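Local coordinates for proline dehydrogenase (Bradyrhizobium japonicum USDA 110, PDB 3HAZ), which probably oxidises L-proline to L-glutamate in two steps, combining an FAD-dependent proline dehydrogenase with an NAD-dependent 1-pyrroline-5-carboxylate dehydrogenase in one chain, at residues L80-L85 and G447-L452; V323-D328 and A380-A385; A577-A582 and Q624-F629; L604-S609 and G791-A796. All blocks are in the same frame, centred on the assembly; numbering follows the deposited sequence.

Contact 1: residues L80-L85 and G447-L452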
# COMPACT_ATOMS: atom_id res chain seq x y z
N LEU A 80 -48.74 -9.74 -9.77
CA LEU A 80 -49.32 -11.03 -10.12
C LEU A 80 -50.36 -11.43 -9.07
O LEU A 80 -51.43 -11.95 -9.40
CB LEU A 80 -48.22 -12.09 -10.22
CG LEU A 80 -48.69 -13.52 -10.50
CD1 LEU A 80 -49.54 -13.57 -11.77
CD2 LEU A 80 -47.51 -14.47 -10.59
N ALA A 81 -50.05 -11.18 -7.80
CA ALA A 81 -50.97 -11.48 -6.70
C ALA A 81 -52.31 -10.78 -6.88
O ALA A 81 -53.36 -11.42 -6.75
CB ALA A 81 -50.34 -11.13 -5.34
N GLU A 82 -52.30 -9.49 -7.20
CA GLU A 82 -53.56 -8.76 -7.37
C GLU A 82 -54.39 -9.31 -8.53
O GLU A 82 -55.60 -9.51 -8.40
CB GLU A 82 -53.33 -7.25 -7.52
CG GLU A 82 -54.62 -6.44 -7.70
CD GLU A 82 -55.56 -6.54 -6.50
OE1 GLU A 82 -55.14 -7.09 -5.47
OE2 GLU A 82 -56.72 -6.07 -6.59
N ALA A 83 -53.75 -9.55 -9.67
CA ALA A 83 -54.43 -10.17 -10.80
C ALA A 83 -55.07 -11.48 -10.37
O ALA A 83 -56.23 -11.74 -10.68
CB ALA A 83 -53.45 -10.42 -11.95
N LEU A 84 -54.32 -12.32 -9.66
CA LEU A 84 -54.84 -13.61 -9.20
C LEU A 84 -55.99 -13.47 -8.20
O LEU A 84 -56.91 -14.28 -8.19
CB LEU A 84 -53.71 -14.47 -8.62
CG LEU A 84 -52.76 -15.02 -9.69
CD1 LEU A 84 -51.46 -15.54 -9.08
CD2 LEU A 84 -53.45 -16.11 -10.50
N LEU A 85 -55.95 -12.44 -7.36
CA LEU A 85 -57.01 -12.21 -6.39
C LEU A 85 -58.31 -11.77 -7.05
O LEU A 85 -59.39 -11.90 -6.48
CB LEU A 85 -56.60 -11.17 -5.36
CG LEU A 85 -55.61 -11.57 -4.26
CD1 LEU A 85 -55.20 -10.34 -3.46
CD2 LEU A 85 -56.22 -12.64 -3.35
N GLY A 447 -57.84 2.58 -3.62
CA GLY A 447 -57.99 3.10 -4.97
C GLY A 447 -58.16 2.09 -6.10
O GLY A 447 -58.41 0.91 -5.88
N SER A 448 -58.02 2.58 -7.33
CA SER A 448 -58.15 1.76 -8.53
C SER A 448 -56.84 1.08 -8.93
O SER A 448 -55.75 1.56 -8.62
CB SER A 448 -58.64 2.63 -9.69
OG SER A 448 -59.91 3.16 -9.38
N HIS A 449 -56.96 -0.05 -9.63
CA HIS A 449 -55.79 -0.77 -10.15
C HIS A 449 -54.86 0.12 -10.99
O HIS A 449 -53.64 -0.06 -10.98
CB HIS A 449 -56.22 -1.98 -10.98
CG HIS A 449 -56.87 -3.07 -10.19
ND1 HIS A 449 -57.99 -3.75 -10.64
CD2 HIS A 449 -56.56 -3.61 -8.99
CE1 HIS A 449 -58.34 -4.65 -9.74
NE2 HIS A 449 -57.49 -4.59 -8.73
N ARG A 450 -55.43 1.05 -11.74
CA ARG A 450 -54.63 1.89 -12.64
C ARG A 450 -53.69 2.81 -11.87
O ARG A 450 -52.79 3.41 -12.45
CB ARG A 450 -55.53 2.69 -13.58
CG ARG A 450 -56.39 3.72 -12.87
CD ARG A 450 -57.51 4.20 -13.78
NE ARG A 450 -57.02 5.02 -14.88
CZ ARG A 450 -57.79 5.45 -15.88
NH1 ARG A 450 -59.08 5.12 -15.91
NH2 ARG A 450 -57.28 6.20 -16.85
N ASP A 451 -53.88 2.91 -10.55
CA ASP A 451 -53.05 3.76 -9.71
C ASP A 451 -52.17 2.96 -8.74
O ASP A 451 -51.44 3.54 -7.93
CB ASP A 451 -53.91 4.74 -8.93
CG ASP A 451 -54.72 5.63 -9.85
OD1 ASP A 451 -54.11 6.23 -10.74
OD2 ASP A 451 -55.96 5.72 -9.68
N LEU A 452 -52.23 1.64 -8.84
CA LEU A 452 -51.47 0.79 -7.92
C LEU A 452 -49.95 0.83 -8.15
O LEU A 452 -49.19 1.02 -7.21
CB LEU A 452 -51.97 -0.65 -8.00
CG LEU A 452 -51.15 -1.62 -7.16
CD1 LEU A 452 -51.17 -1.21 -5.69
CD2 LEU A 452 -51.67 -3.04 -7.34
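Glu-82, near the end of helix 71-85, faces His-449, where strand 440-448 gives way to a short 3-10 turn, and their CA atoms, 8.7 Å apart, are the closest of the two backbones. Both CB atoms point across this gap, and the two side chains bridge it. The Glu-82 chain sets out anti to its own amide nitrogen and then bends at chi2 (62°), which brings the carboxylate round to the imidazole rather than past it. His-449 NE2 donates to Glu-82 OE2 at 2.7 Å and uses the anti lone pair, the one turned away from OE1. OE2 sits at the ring edge, 10° out of its plane, with the carboxylate itself turned 57° against the ring. Glu-82 CG also packs near the ring, 3.7 Å from His-449 CD2. The CB of Leu-452 also points toward the helix; Leu-452 and Glu-82 both touch Leu-171 of strand 170-172.

Strand 440-448 belongs to the proline dehydrogenase beta-alpha barrel, where it pairs with strand 193-196; the bond therefore ties the preceding helical region to the end of a barrel strand. Phe-116 meets the imidazole ring, and Arg-86, just past the end of the helix, forms a salt bridge to the same OE2. Glutamate suits this buried place because its extra methylene lets the bent chain reach the ring across the gap, with OE2 taking both donors. With a cation and an N-H converging on it, the carboxylate would be expected to stay ionised and, in turn, to polarise the imidazole.

Contact 2: residues V323-D328 and A380-A385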
# COMPACT_ATOMS: atom_id res chain seq x y z
N VAL A 323 -41.71 25.49 7.92
CA VAL A 323 -43.05 25.15 7.46
C VAL A 323 -44.02 25.15 8.64
O VAL A 323 -45.16 25.61 8.54
CB VAL A 323 -43.08 23.79 6.75
CG1 VAL A 323 -44.50 23.40 6.40
CG2 VAL A 323 -42.19 23.81 5.50
N ILE A 324 -43.56 24.62 9.77
CA ILE A 324 -44.37 24.58 10.98
C ILE A 324 -44.72 25.99 11.45
O ILE A 324 -45.86 26.27 11.81
CB ILE A 324 -43.69 23.76 12.08
CG1 ILE A 324 -43.65 22.29 11.69
CG2 ILE A 324 -44.42 23.93 13.41
CD1 ILE A 324 -42.89 21.41 12.67
N ASP A 325 -43.73 26.89 11.43
CA ASP A 325 -43.98 28.29 11.77
C ASP A 325 -45.05 28.89 10.86
O ASP A 325 -45.94 29.60 11.31
CB ASP A 325 -42.70 29.13 11.64
CG ASP A 325 -41.65 28.78 12.68
OD1 ASP A 325 -42.00 28.22 13.74
OD2 ASP A 325 -40.47 29.09 12.45
N TYR A 326 -44.93 28.59 9.57
CA TYR A 326 -45.85 29.11 8.56
C TYR A 326 -47.26 28.58 8.77
O TYR A 326 -48.24 29.33 8.69
CB TYR A 326 -45.34 28.74 7.15
CG TYR A 326 -46.26 29.17 6.03
CD1 TYR A 326 -46.18 30.44 5.48
CD2 TYR A 326 -47.21 28.29 5.51
CE1 TYR A 326 -47.01 30.83 4.45
CE2 TYR A 326 -48.05 28.67 4.49
CZ TYR A 326 -47.95 29.94 3.96
OH TYR A 326 -48.79 30.32 2.93
N VAL A 327 -47.36 27.29 9.04
CA VAL A 327 -48.65 26.66 9.26
C VAL A 327 -49.33 27.22 10.51
O VAL A 327 -50.53 27.48 10.51
CB VAL A 327 -48.53 25.12 9.35
CG1 VAL A 327 -49.87 24.51 9.77
CG2 VAL A 327 -48.09 24.56 8.02
N ASP A 328 -48.55 27.43 11.57
CA ASP A 328 -49.10 28.01 12.79
C ASP A 328 -49.63 29.42 12.56
O ASP A 328 -50.71 29.77 13.02
CB ASP A 328 -48.07 28.01 13.92
CG ASP A 328 -48.68 28.41 15.26
OD1 ASP A 328 -49.68 27.77 15.66
OD2 ASP A 328 -48.17 29.35 15.90
N ALA A 380 -41.30 17.50 16.41
CA ALA A 380 -42.38 16.96 17.23
C ALA A 380 -42.53 17.82 18.48
O ALA A 380 -43.64 18.17 18.88
CB ALA A 380 -42.09 15.51 17.60
N SER A 381 -41.40 18.16 19.08
CA SER A 381 -41.40 19.00 20.27
C SER A 381 -42.07 20.33 19.95
O SER A 381 -42.90 20.83 20.72
CB SER A 381 -39.96 19.23 20.74
OG SER A 381 -39.92 20.09 21.86
N LYS A 382 -41.72 20.90 18.81
CA LYS A 382 -42.29 22.15 18.35
C LYS A 382 -43.81 22.05 18.21
O LYS A 382 -44.54 22.90 18.70
CB LYS A 382 -41.67 22.51 17.00
CG LYS A 382 -41.74 23.97 16.60
CD LYS A 382 -40.87 24.19 15.37
CE LYS A 382 -41.13 25.54 14.72
NZ LYS A 382 -40.73 26.66 15.61
N LEU A 383 -44.28 21.00 17.54
CA LEU A 383 -45.71 20.83 17.32
C LEU A 383 -46.48 20.63 18.63
O LEU A 383 -47.58 21.14 18.79
CB LEU A 383 -45.98 19.68 16.36
CG LEU A 383 -45.74 20.00 14.88
CD1 LEU A 383 -45.64 18.71 14.07
CD2 LEU A 383 -46.85 20.91 14.34
N LEU A 384 -45.89 19.88 19.56
CA LEU A 384 -46.56 19.61 20.82
C LEU A 384 -46.84 20.90 21.58
O LEU A 384 -47.87 21.03 22.25
CB LEU A 384 -45.74 18.65 21.68
CG LEU A 384 -45.75 17.19 21.22
CD1 LEU A 384 -44.68 16.38 21.95
CD2 LEU A 384 -47.13 16.55 21.39
N ALA A 385 -45.93 21.86 21.47
CA ALA A 385 -46.07 23.13 22.18
C ALA A 385 -47.06 24.06 21.47
O ALA A 385 -47.36 25.14 21.97
CB ALA A 385 -44.71 23.80 22.34
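Ile-324 meets Lys-382 and Leu-383 with different branches. Its CD1 lies 3.9 Å from Leu-383 CG, while Ile-324 CG2 sits 4.0 Å from Leu-383 CD2 and 3.9 Å from Lys-382 CE. The lysine methylenes run past the isoleucine in the opposite direction, alongside its CG2. Lys-382 is nearly straight until chi4 (65°), where a final bend turns Lys-382 NZ to Asp-325 OD1 at 2.7 Å. The ammonium reaches that oxygen from its syn side, 17° out of the carboxylate plane, and the two side chains cross at about a right angle.

Helices 320-333 and 369-384 hold these groups in place, their short segments nearly parallel (14°) with axes 11.0 Å apart. They are neighbours on the outside of the proline dehydrogenase barrel, over adjacent parallel strands: Ile-324 also rests on Ile-313 of strand 309-314, and Leu-383 on Leu-342 of strand 338-343. Leu-386 adds to the cover over Ile-324. Branched aliphatic residues therefore fill the side towards the sheet, and the long, amphipathic lysine spans the rim. Because Asp-325 is exposed, water probably weakens the ion pair at this rim, whereas Ile-324 and Leu-383 meet in buried surroundings beneath it.

Contact 3: residues A577-A582 and Q624-F629. With SO4 (sulfate ion), chain G.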
# COMPACT_ATOMS: atom_id res chain seq x y z
N ALA A 577 -7.34 27.88 -20.93
CA ALA A 577 -8.19 28.78 -21.70
C ALA A 577 -9.64 28.26 -21.73
O ALA A 577 -10.59 29.02 -21.50
CB ALA A 577 -7.65 28.95 -23.11
N LEU A 578 -9.80 26.97 -22.03
CA LEU A 578 -11.13 26.35 -21.99
C LEU A 578 -11.79 26.53 -20.63
O LEU A 578 -12.97 26.87 -20.54
CB LEU A 578 -11.04 24.86 -22.35
CG LEU A 578 -11.35 24.47 -23.81
CD1 LEU A 578 -10.49 25.27 -24.77
CD2 LEU A 578 -11.15 22.98 -24.03
N GLU A 579 -11.03 26.30 -19.56
CA GLU A 579 -11.57 26.38 -18.20
C GLU A 579 -11.95 27.80 -17.80
O GLU A 579 -12.90 28.01 -17.05
CB GLU A 579 -10.61 25.75 -17.19
CG GLU A 579 -10.55 24.24 -17.31
CD GLU A 579 -9.34 23.61 -16.61
OE1 GLU A 579 -8.38 24.34 -16.29
OE2 GLU A 579 -9.37 22.38 -16.38
N GLN A 580 -11.22 28.78 -18.32
CA GLN A 580 -11.56 30.18 -18.08
C GLN A 580 -12.82 30.54 -18.87
O GLN A 580 -13.64 31.35 -18.43
CB GLN A 580 -10.39 31.11 -18.43
CG GLN A 580 -10.70 32.60 -18.38
CD GLN A 580 -11.07 33.08 -16.98
OE1 GLN A 580 -10.96 32.34 -16.01
NE2 GLN A 580 -11.50 34.34 -16.88
N ALA A 581 -12.99 29.91 -20.03
CA ALA A 581 -14.18 30.11 -20.85
C ALA A 581 -15.42 29.60 -20.11
O ALA A 581 -16.45 30.27 -20.05
CB ALA A 581 -14.03 29.42 -22.19
N ALA A 582 -15.31 28.40 -19.55
CA ALA A 582 -16.37 27.85 -18.72
C ALA A 582 -16.72 28.82 -17.60
O ALA A 582 -17.89 29.11 -17.35
CB ALA A 582 -15.96 26.50 -18.14
N GLN A 624 -9.91 16.10 -20.42
CA GLN A 624 -9.46 15.04 -21.32
C GLN A 624 -8.23 15.52 -22.09
O GLN A 624 -7.33 14.75 -22.39
CB GLN A 624 -10.56 14.63 -22.30
CG GLN A 624 -11.80 14.00 -21.65
CD GLN A 624 -11.48 12.77 -20.83
OE1 GLN A 624 -11.72 12.73 -19.62
NE2 GLN A 624 -10.93 11.75 -21.48
N GLY A 625 -8.21 16.81 -22.40
CA GLY A 625 -7.08 17.40 -23.10
C GLY A 625 -5.76 17.23 -22.36
O GLY A 625 -4.74 16.91 -22.99
N ARG A 626 -5.76 17.44 -21.05
CA ARG A 626 -4.53 17.28 -20.28
C ARG A 626 -4.09 15.82 -20.24
O ARG A 626 -2.91 15.52 -20.32
CB ARG A 626 -4.67 17.80 -18.85
CG ARG A 626 -4.83 19.30 -18.73
CD ARG A 626 -4.71 19.73 -17.27
NE ARG A 626 -4.84 21.17 -17.12
CZ ARG A 626 -5.96 21.79 -16.78
NH1 ARG A 626 -5.99 23.11 -16.67
NH2 ARG A 626 -7.06 21.09 -16.56
N LYS A 627 -5.05 14.92 -20.11
CA LYS A 627 -4.73 13.50 -20.07
C LYS A 627 -4.11 13.07 -21.39
O LYS A 627 -3.14 12.33 -21.41
CB LYS A 627 -5.99 12.67 -19.81
CG LYS A 627 -6.46 12.63 -18.36
CD LYS A 627 -7.71 11.76 -18.24
CE LYS A 627 -8.31 11.80 -16.84
NZ LYS A 627 -9.58 11.02 -16.74
N LEU A 628 -4.70 13.52 -22.49
CA LEU A 628 -4.28 13.07 -23.81
C LEU A 628 -3.04 13.80 -24.34
O LEU A 628 -2.14 13.18 -24.89
CB LEU A 628 -5.42 13.19 -24.81
CG LEU A 628 -5.20 12.52 -26.17
CD1 LEU A 628 -4.62 11.13 -25.98
CD2 LEU A 628 -6.50 12.45 -26.97
N PHE A 629 -3.01 15.12 -24.17
CA PHE A 629 -1.97 15.93 -24.81
C PHE A 629 -0.94 16.46 -23.81
O PHE A 629 -0.01 17.17 -24.20
CB PHE A 629 -2.60 17.08 -25.59
CG PHE A 629 -3.71 16.66 -26.51
CD1 PHE A 629 -5.01 17.11 -26.31
CD2 PHE A 629 -3.47 15.80 -27.57
CE1 PHE A 629 -6.04 16.71 -27.15
CE2 PHE A 629 -4.49 15.40 -28.42
CZ PHE A 629 -5.78 15.85 -28.20
S SO4 G . -1.04 21.69 -16.04
O1 SO4 G . -0.81 20.64 -15.05
O2 SO4 G . 0.23 22.08 -16.65
O3 SO4 G . -1.95 21.18 -17.07
O4 SO4 G . -1.64 22.85 -15.39
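Arg-626 and Glu-579 join two helices of the aldehyde dehydrogenase module, 604-629 and 571-587, through an end-on bidentate salt bridge at the surface. Followed outward, the arginine leaves its helix with CB directed alongside the partner helix rather than straight at it; its length makes up the difference. The chain rests on Ala-575 and runs extended from CG to NE. Along the way it passes a sulfate ion, probably from the crystallisation liquor: Arg-626 CG lies 3.8 Å from sulfate O3, Arg-626 CD 3.1 Å from the same oxygen, and Arg-626 NE makes a weak, bent hydrogen bond to it, 2.9 Å long with an angle of 128° at the hydrogen.

Beyond NE, a chi4 of 97° swings the guanidinium well out of the line of the chain and presents its NH1-NH2 edge to the glutamate. Arg-626 CZ itself stays 3.5 Å from Glu-579 OE1 and OE2 alike, since the terminal nitrogens do the bonding. Glu-579 comes from the opposite direction, extended beyond CG, and touches Ala-622 on the way. Glutamate is long enough to meet the arginine between the helices, and its two oxygens match the two nitrogens, one bond to each. The planes are nevertheless 42° apart: both oxygens lie near the guanidinium plane, but both nitrogens stand clear of the carboxylate plane. The twin grip limits rotation of either group. Behind it, Leu-578 packs on Tyr-621 and Ala-622. The two bonds are equal in length, with Arg-626 NH1 to Glu-579 OE1 and Arg-626 NH2 to Glu-579 OE2 both 2.7 Å.

Contact 4: residues L604-S609 and G791-A796. With NAD (nicotinamide-adenine-dinucleotide), chain D; SO4 (sulfate ion), chain E.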
# COMPACT_ATOMS: atom_id res chain seq x y z
N LEU A 604 -36.96 28.71 -20.88
CA LEU A 604 -35.96 29.01 -19.86
C LEU A 604 -35.13 27.80 -19.45
O LEU A 604 -33.92 27.90 -19.32
CB LEU A 604 -36.60 29.67 -18.63
CG LEU A 604 -35.63 30.09 -17.53
CD1 LEU A 604 -34.58 31.04 -18.06
CD2 LEU A 604 -36.39 30.72 -16.37
N ASP A 605 -35.78 26.66 -19.25
CA ASP A 605 -35.05 25.47 -18.81
C ASP A 605 -34.14 24.91 -19.90
O ASP A 605 -33.08 24.36 -19.60
CB ASP A 605 -36.00 24.39 -18.30
CG ASP A 605 -35.27 23.29 -17.57
OD1 ASP A 605 -34.45 23.61 -16.68
OD2 ASP A 605 -35.51 22.10 -17.88
N ASP A 606 -34.56 25.03 -21.16
CA ASP A 606 -33.74 24.58 -22.28
C ASP A 606 -32.53 25.47 -22.46
O ASP A 606 -31.44 24.99 -22.79
CB ASP A 606 -34.55 24.54 -23.57
CG ASP A 606 -35.49 23.36 -23.64
OD1 ASP A 606 -35.20 22.33 -22.99
OD2 ASP A 606 -36.51 23.46 -24.34
N ALA A 607 -32.71 26.76 -22.25
CA ALA A 607 -31.62 27.72 -22.37
C ALA A 607 -30.59 27.49 -21.26
O ALA A 607 -29.41 27.34 -21.52
CB ALA A 607 -32.15 29.15 -22.34
N LEU A 608 -31.06 27.44 -20.02
CA LEU A 608 -30.18 27.18 -18.89
C LEU A 608 -29.42 25.86 -19.08
O LEU A 608 -28.21 25.78 -18.84
CB LEU A 608 -30.98 27.13 -17.59
CG LEU A 608 -30.23 26.62 -16.37
CD1 LEU A 608 -29.05 27.52 -16.07
CD2 LEU A 608 -31.16 26.52 -15.17
N SER A 609 -30.13 24.83 -19.51
CA SER A 609 -29.52 23.54 -19.77
C SER A 609 -28.43 23.63 -20.85
O SER A 609 -27.39 22.99 -20.73
CB SER A 609 -30.57 22.51 -20.16
OG SER A 609 -29.96 21.36 -20.71
N GLY A 791 -39.64 19.64 -30.30
CA GLY A 791 -39.09 18.51 -31.02
C GLY A 791 -37.87 18.85 -31.86
O GLY A 791 -37.53 18.13 -32.79
N GLN A 792 -37.21 19.96 -31.52
CA GLN A 792 -36.05 20.41 -32.30
C GLN A 792 -34.74 19.93 -31.67
O GLN A 792 -33.76 20.68 -31.58
CB GLN A 792 -36.06 21.93 -32.48
CG GLN A 792 -37.29 22.45 -33.22
CD GLN A 792 -37.26 23.95 -33.44
OE1 GLN A 792 -37.50 24.43 -34.55
NE2 GLN A 792 -36.95 24.70 -32.39
N ARG A 793 -34.73 18.69 -31.22
CA ARG A 793 -33.52 18.04 -30.76
C ARG A 793 -33.27 16.84 -31.66
O ARG A 793 -34.21 16.18 -32.09
CB ARG A 793 -33.66 17.56 -29.32
CG ARG A 793 -33.92 18.64 -28.32
CD ARG A 793 -34.14 18.03 -26.94
NE ARG A 793 -34.34 19.05 -25.91
CZ ARG A 793 -33.42 19.37 -25.00
NH1 ARG A 793 -32.25 18.76 -24.99
NH2 ARG A 793 -33.69 20.31 -24.10
N CYS A 794 -32.01 16.54 -31.92
CA CYS A 794 -31.64 15.42 -32.77
C CYS A 794 -31.97 14.10 -32.09
O CYS A 794 -32.22 13.09 -32.75
CB CYS A 794 -30.15 15.47 -33.09
SG CYS A 794 -29.10 15.71 -31.63
N SER A 795 -31.96 14.12 -30.76
CA SER A 795 -32.23 12.93 -29.95
C SER A 795 -33.73 12.66 -29.78
O SER A 795 -34.12 11.65 -29.18
CB SER A 795 -31.61 13.12 -28.58
OG SER A 795 -32.15 14.28 -27.97
N ALA A 796 -34.56 13.57 -30.28
CA ALA A 796 -35.99 13.54 -30.00
C ALA A 796 -36.67 12.27 -30.45
O ALA A 796 -36.33 11.69 -31.49
CB ALA A 796 -36.69 14.76 -30.61
PA NAD D . -28.21 21.64 -41.94
O1A NAD D . -27.64 20.35 -42.77
O2A NAD D . -29.39 22.19 -42.63
O5B NAD D . -26.99 22.78 -41.88
C5B NAD D . -26.25 22.93 -40.68
C4B NAD D . -24.94 23.70 -40.92
O4B NAD D . -24.22 23.33 -42.16
C3B NAD D . -25.10 25.27 -41.09
O3B NAD D . -24.28 26.13 -40.35
C2B NAD D . -25.20 25.40 -42.61
O2B NAD D . -25.28 26.67 -43.20
C1B NAD D . -24.14 24.47 -43.01
N9A NAD D . -24.29 24.06 -44.42
C8A NAD D . -25.44 24.01 -45.14
N7A NAD D . -25.11 23.54 -46.45
C5A NAD D . -23.71 23.31 -46.49
C6A NAD D . -22.87 22.87 -47.51
N6A NAD D . -23.43 22.54 -48.81
N1A NAD D . -21.54 22.73 -47.27
C2A NAD D . -21.02 23.04 -46.03
N3A NAD D . -21.85 23.48 -45.03
C4A NAD D . -23.20 23.62 -45.27
O3 NAD D . -28.58 21.21 -40.36
PN NAD D . -29.54 22.22 -39.43
O1N NAD D . -30.92 22.59 -40.28
O2N NAD D . -28.80 23.44 -39.10
O5D NAD D . -29.97 21.45 -38.02
C5D NAD D . -30.89 20.36 -38.05
C4D NAD D . -30.19 19.00 -38.28
O4D NAD D . -28.90 18.78 -37.56
C3D NAD D . -30.99 17.65 -38.06
O3D NAD D . -31.12 16.74 -39.12
C2D NAD D . -30.34 17.17 -36.74
O2D NAD D . -30.71 15.93 -36.15
C1D NAD D . -28.93 17.50 -36.98
N1N NAD D . -28.24 17.55 -35.68
C2N NAD D . -27.59 16.40 -35.19
C3N NAD D . -26.93 16.45 -33.89
C7N NAD D . -26.21 15.19 -33.37
O7N NAD D . -25.50 15.28 -32.43
N7N NAD D . -26.29 13.95 -34.10
C4N NAD D . -26.95 17.69 -33.09
C5N NAD D . -27.59 18.84 -33.57
C6N NAD D . -28.26 18.80 -34.89
S SO4 E . -29.90 16.26 -26.59
O1 SO4 E . -29.48 14.94 -26.13
O2 SO4 E . -29.60 16.38 -28.02
O3 SO4 E . -31.33 16.46 -26.39
O4 SO4 E . -29.18 17.28 -25.83
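Asp-606 and Arg-793 meet at a slant, the aspartate CB pointing out from the helix and the arginine chain stretching straight from CG to NE to reach it. Their flat ends are turned 65° against each other. Asp-606 OD1 lies at the edge of the guanidinium, near its plane, 2.8 Å from Arg-793 NH2, yet the N-H is bent away from it (129°), so the hydrogen bond within this salt bridge is weak. Asp-606 has a stronger polar partner in Ser-789, whose OG is hydrogen-bonded to OD2; the same OG takes a weak bond from Arg-793 NE. Aspartate offers two oxygens, OD1 for the arginine and OD2 for Ser-789, while arginine, with its two terminal nitrogens, can hold the aspartate and an anion at once.

The arginine belongs to the active-site loop of the aldehyde dehydrogenase fold, between helix 775-787 and strand 797-803. Arg-793 to Ala-796 form a type I beta turn, closed by Ala-796 N to Arg-793 O at 3.2 Å, and inside it stands Cys-794, the predicted catalytic cysteine, beside the bound NAD.

The other terminal nitrogen, Arg-793 NH1, donates to sulfate O3 at 2.8 Å in a straighter bond (159°). With chi1 placing it between its backbone nitrogen and carbonyl carbon, Ser-795 OG reaches the same sulfate O3, also at 2.8 Å. The sulfate probably came from the crystallisation liquor; its surroundings are consistent with the site that receives the carboxylate of glutamate semialdehyde in related enzymes. The backbone nitrogens of Gly-948 and Ala-949 bind the ion too.

In the fold
Contact 1 joins the helical N-terminal region to the proline dehydrogenase barrel, contact 2 lies within that barrel, and contacts 3 and 4 belong to the aldehyde dehydrogenase part that follows. Contact 2 falls along the chain between the two segments of contact 1, with centres about 38 Å apart; the first reaches the end of barrel strand 440-448, the second joins helices outside other strands of the same parallel sheet. Contacts 3 and 4 alternate their segments and share helix 604-629, one at its end and one at its start, centres about 25 Å apart. Contact 4 holds Cys-794 of the NAD pocket, whereas in contact 2 the Leu-383 side chain lies about 13 Å from the FAD.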